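Side-chain contacts in HpcH/HpaI aldolase/citrate lyase family protein (Burkholderia cenocepacia, PDB 4MF4), which belongs to the HpcH/HpaI aldolase/citrate lyase family and folds as a parallel beta/alpha (TIM) barrel, six chains making up the assembly: residues S67-I72 against A99-L104; Y28-S33 against E41-A46. All blocks are in the same frame, centred on the assembly; numbering follows the deposited sequence. Where two conformers were deposited one is given.

Contact 1: residues S67-I72 against A99-L104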
# COMPACT_ATOMS: atom_id res chain seq x y z
N SER A 67 3.11 -10.49 4.72
CA SER A 67 4.24 -9.59 4.85
C SER A 67 4.93 -9.68 6.25
O SER A 67 6.17 -9.57 6.36
CB SER A 67 3.79 -8.17 4.52
OG SER A 67 3.36 -8.09 3.16
N GLN A 68 4.13 -9.89 7.30
CA GLN A 68 4.67 -10.13 8.66
C GLN A 68 5.29 -11.53 8.80
O GLN A 68 6.34 -11.70 9.46
CB GLN A 68 3.66 -9.86 9.73
CG GLN A 68 3.52 -8.38 9.93
CD GLN A 68 2.29 -8.03 10.71
OE1 GLN A 68 2.27 -8.17 11.95
NE2 GLN A 68 1.26 -7.54 10.02
N LEU A 69 4.68 -12.52 8.20
CA LEU A 69 5.35 -13.84 8.16
C LEU A 69 6.73 -13.79 7.51
O LEU A 69 7.68 -14.40 7.98
CB LEU A 69 4.45 -14.90 7.52
CG LEU A 69 3.19 -15.22 8.33
CD1 LEU A 69 2.33 -16.18 7.50
CD2 LEU A 69 3.48 -15.79 9.71
N ARG A 70 6.82 -13.11 6.38
CA ARG A 70 8.05 -12.99 5.63
C ARG A 70 9.01 -12.25 6.48
O ARG A 70 10.19 -12.60 6.54
CB ARG A 70 7.81 -12.24 4.29
CG ARG A 70 7.30 -13.09 3.16
CD ARG A 70 6.77 -12.22 2.03
NE ARG A 70 6.39 -13.12 1.01
CZ ARG A 70 5.30 -13.01 0.27
NH1 ARG A 70 4.46 -11.97 0.42
NH2 ARG A 70 5.08 -13.97 -0.61
N ALA A 71 8.52 -11.21 7.16
CA ALA A 71 9.41 -10.36 7.93
C ALA A 71 10.04 -11.12 9.12
O ALA A 71 11.21 -11.00 9.41
CB ALA A 71 8.68 -9.12 8.44
N ILE A 72 9.23 -11.90 9.81
CA ILE A 72 9.71 -12.77 10.89
C ILE A 72 10.67 -13.84 10.31
O ILE A 72 11.74 -14.07 10.86
CB ILE A 72 8.53 -13.46 11.62
CG1 ILE A 72 7.72 -12.46 12.46
CG2 ILE A 72 9.01 -14.60 12.53
CD1 ILE A 72 6.33 -12.97 12.77
N ALA A 99 -1.11 -18.66 3.21
CA ALA A 99 -0.04 -17.69 3.41
C ALA A 99 1.15 -18.30 4.18
O ALA A 99 2.22 -17.69 4.27
CB ALA A 99 -0.56 -16.48 4.16
N GLY A 100 0.95 -19.50 4.73
CA GLY A 100 1.98 -20.28 5.37
C GLY A 100 1.93 -20.31 6.88
O GLY A 100 2.84 -20.82 7.48
N ALA A 101 0.85 -19.83 7.51
CA ALA A 101 0.78 -19.91 8.95
C ALA A 101 0.44 -21.37 9.26
O ALA A 101 -0.50 -21.91 8.69
CB ALA A 101 -0.26 -18.96 9.51
N ARG A 102 1.21 -22.00 10.14
CA ARG A 102 0.98 -23.41 10.48
C ARG A 102 0.42 -23.60 11.89
O ARG A 102 0.12 -24.73 12.30
CB ARG A 102 2.29 -24.22 10.34
CG ARG A 102 2.83 -24.18 8.92
CD ARG A 102 3.94 -25.20 8.67
NE ARG A 102 5.12 -24.90 9.47
CZ ARG A 102 6.21 -25.67 9.50
NH1 ARG A 102 6.29 -26.80 8.79
NH2 ARG A 102 7.23 -25.31 10.25
N THR A 103 0.32 -22.51 12.65
CA THR A 103 -0.35 -22.56 13.94
C THR A 103 -1.42 -21.47 13.94
O THR A 103 -1.14 -20.28 13.70
CB THR A 103 0.63 -22.38 15.12
OG1 THR A 103 1.69 -23.36 15.06
CG2 THR A 103 -0.10 -22.48 16.43
N LEU A 104 -2.66 -21.87 14.17
CA LEU A 104 -3.80 -20.97 14.12
C LEU A 104 -4.50 -20.92 15.46
O LEU A 104 -4.65 -21.98 16.13
CB LEU A 104 -4.79 -21.46 13.09
CG LEU A 104 -4.42 -21.38 11.64
CD1 LEU A 104 -5.67 -21.67 10.80
CD2 LEU A 104 -3.80 -20.04 11.31
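L69, on helix 62-73, packs against A99, G100 and A101, the turn that leads from helix 90-98 into barrel strand 103-106. This turn is a Schellman motif: G100 leaves the helix with a positive phi of 105°, where a CB would press on A99 O, reason enough for glycine, and two backbone bonds run back into the last helical turn. The contact joins helix 62-73 to the C-terminal end of helix 90-98, the next outer helix of the TIM barrel.

The direct contacts are all van der Waals in kind, and one methyl group makes them. Of the 107 Å² buried in total, L69 supplies 62 Å². Its CG lies anti to the carbonyl carbon (chi1 -66°), and with chi2 at 174° the chain extends through CG to CD1. The apolar part consists of two methyls, A99 CB at 4.4 Å and A101 CB at 4.3 Å from L69 CD1. The rest is with the backbone: L69 CD1 comes within 4.2 Å of G100 C and rests nearest to the carbonyl of A99.

That carbonyl has a polar partner as well, since R141 NH1 donates a hydrogen bond to A99 O, while the side chain of R141 also touches L69. P81 and I53, from two barrel strands, pack on the same leucine. The two closest approaches are those of L69 CD1 to A99 O, 3.6 Å, and to A101 N, 3.9 Å.

Contact 2: residues Y28-S33 against E41-A46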
# COMPACT_ATOMS: atom_id res chain seq x y z
N TYR A 28 6.96 -19.02 25.57
CA TYR A 28 6.66 -17.61 25.77
C TYR A 28 6.46 -16.88 24.44
O TYR A 28 7.25 -17.02 23.49
CB TYR A 28 7.75 -16.94 26.60
CG TYR A 28 7.90 -17.54 27.98
CD1 TYR A 28 6.97 -17.28 28.96
CD2 TYR A 28 8.99 -18.36 28.29
CE1 TYR A 28 7.09 -17.84 30.23
CE2 TYR A 28 9.14 -18.92 29.57
CZ TYR A 28 8.17 -18.66 30.53
OH TYR A 28 8.24 -19.21 31.80
N GLY A 29 5.40 -16.07 24.39
CA GLY A 29 4.97 -15.44 23.15
C GLY A 29 4.80 -13.96 23.35
O GLY A 29 4.76 -13.46 24.49
N LEU A 30 4.71 -13.24 22.25
CA LEU A 30 4.42 -11.82 22.30
C LEU A 30 3.29 -11.60 21.28
O LEU A 30 3.33 -12.21 20.22
CB LEU A 30 5.69 -11.09 21.88
CG LEU A 30 5.82 -9.60 22.09
CD1 LEU A 30 5.75 -9.22 23.59
CD2 LEU A 30 7.15 -9.15 21.45
N TRP A 31 2.29 -10.78 21.62
CA TRP A 31 1.21 -10.38 20.74
C TRP A 31 1.67 -9.26 19.82
O TRP A 31 2.28 -8.27 20.30
CB TRP A 31 0.03 -9.84 21.56
CG TRP A 31 -1.27 -10.21 21.04
CD1 TRP A 31 -2.18 -9.40 20.44
CD2 TRP A 31 -1.86 -11.52 21.10
NE1 TRP A 31 -3.30 -10.14 20.11
CE2 TRP A 31 -3.11 -11.44 20.50
CE3 TRP A 31 -1.43 -12.75 21.60
CZ2 TRP A 31 -3.96 -12.53 20.39
CZ3 TRP A 31 -2.26 -13.84 21.48
CH2 TRP A 31 -3.51 -13.74 20.88
N LEU A 32 1.41 -9.41 18.52
CA LEU A 32 1.75 -8.39 17.56
C LEU A 32 0.49 -7.71 17.05
O LEU A 32 -0.22 -8.26 16.22
CB LEU A 32 2.55 -8.96 16.38
CG LEU A 32 3.79 -9.78 16.68
CD1 LEU A 32 4.40 -10.25 15.37
CD2 LEU A 32 4.80 -9.00 17.50
N SER A 33 0.24 -6.51 17.58
CA SER A 33 -0.91 -5.64 17.26
C SER A 33 -0.58 -4.46 16.32
O SER A 33 -1.49 -3.89 15.70
CB SER A 33 -1.46 -5.01 18.55
OG SER A 33 -1.80 -6.01 19.50
N GLU A 41 9.87 -8.00 12.28
CA GLU A 41 11.23 -8.44 12.02
C GLU A 41 12.13 -8.11 13.20
O GLU A 41 12.87 -8.99 13.69
CB GLU A 41 11.84 -7.85 10.74
CG GLU A 41 13.14 -8.55 10.41
CD GLU A 41 13.76 -8.18 9.09
OE1 GLU A 41 13.24 -7.30 8.36
OE2 GLU A 41 14.81 -8.82 8.80
N ALA A 42 12.02 -6.89 13.73
CA ALA A 42 12.75 -6.56 14.96
C ALA A 42 12.44 -7.54 16.11
O ALA A 42 13.34 -8.10 16.74
CB ALA A 42 12.51 -5.10 15.36
N LEU A 43 11.16 -7.75 16.41
CA LEU A 43 10.76 -8.65 17.50
C LEU A 43 11.14 -10.12 17.31
O LEU A 43 11.29 -10.86 18.28
CB LEU A 43 9.27 -8.44 17.85
CG LEU A 43 9.00 -7.07 18.45
CD1 LEU A 43 7.50 -6.80 18.57
CD2 LEU A 43 9.66 -6.93 19.83
N ALA A 44 11.30 -10.54 16.06
CA ALA A 44 11.88 -11.84 15.75
C ALA A 44 13.30 -12.04 16.31
O ALA A 44 13.76 -13.21 16.39
CB ALA A 44 11.84 -12.11 14.25
N HIS A 45 13.92 -10.96 16.79
CA HIS A 45 15.24 -10.99 17.44
C HIS A 45 15.12 -10.90 18.97
O HIS A 45 16.11 -10.78 19.67
CB HIS A 45 16.11 -9.82 16.95
CG HIS A 45 16.53 -9.91 15.53
ND1 HIS A 45 17.78 -10.38 15.14
CD2 HIS A 45 15.87 -9.65 14.38
CE1 HIS A 45 17.87 -10.34 13.83
NE2 HIS A 45 16.72 -9.92 13.34
N ALA A 46 13.91 -10.96 19.51
CA ALA A 46 13.70 -10.70 20.92
C ALA A 46 13.76 -11.97 21.80
O ALA A 46 13.68 -11.86 23.01
CB ALA A 46 12.37 -9.99 21.12
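E41 OE1 is gripped by two arginines of the second subunit, R70 NE and R141 NE, each forming a salt bridge; the pair would probably favour a charged carboxylate. Two residues further along, L43 faces its own barrel and meets L30 and L32 of strand 27-32, a contact of methyl groups between the first strand and the helix of a beta-alpha-beta unit.

Both branches of L43 are used. L43 CD1 lies 3.6 Å from L32 CD2 and 3.7 Å from L30 CD2, so it bridges the two strand leucines, whereas L43 CD2 approaches L30 CD2 alone, also at 3.7 Å. The side chain of L43 lies roughly perpendicular to that of L30, whereas L32 and L43 run antiparallel alongside one another. The strand leucines also differ in their first torsion: in L30, CG is anti to the backbone N (chi1 -168°), but in L32 it sits beside that nitrogen (chi1 -53°). Different rotations thus deliver both CD2 methyls to one partner. L43 gives up 53 Å² of the 120 Å² buried. Just beyond it the chain turns through a type I beta turn, closed by A46 N to L43 O at 2.9 Å.

T260 of the fourth subunit packs on L30 and L43, so both leucines take part in a subunit interface. Within the chain, L51 of strand 50-54 touches both strand leucines, and helix 252-268 flanks the contact through W255 on L30 and D252 on L32 and L43.

Both segments of contact 2 precede those of contact 1 in the chain, and the two centres lie about 13 Å apart. Both contacts lie against one barrel sheet: contact 2 through its first strand, 27-32, and contact 1 at the entry to its fourth, 103-106. Helix 62-73 packs on contact 2 directly. A71 O lies 3.3 Å from E41 CG on helix 37-43, I72 O 3.9 Å from A44 CB just along the chain, and I72 CD1 4.2 Å from L32 CD1 on strand 27-32. R70 of contact 1 and E41 of contact 2 each form a salt bridge with the other's counterpart on the second subunit, which ties the two contacts together across that interface.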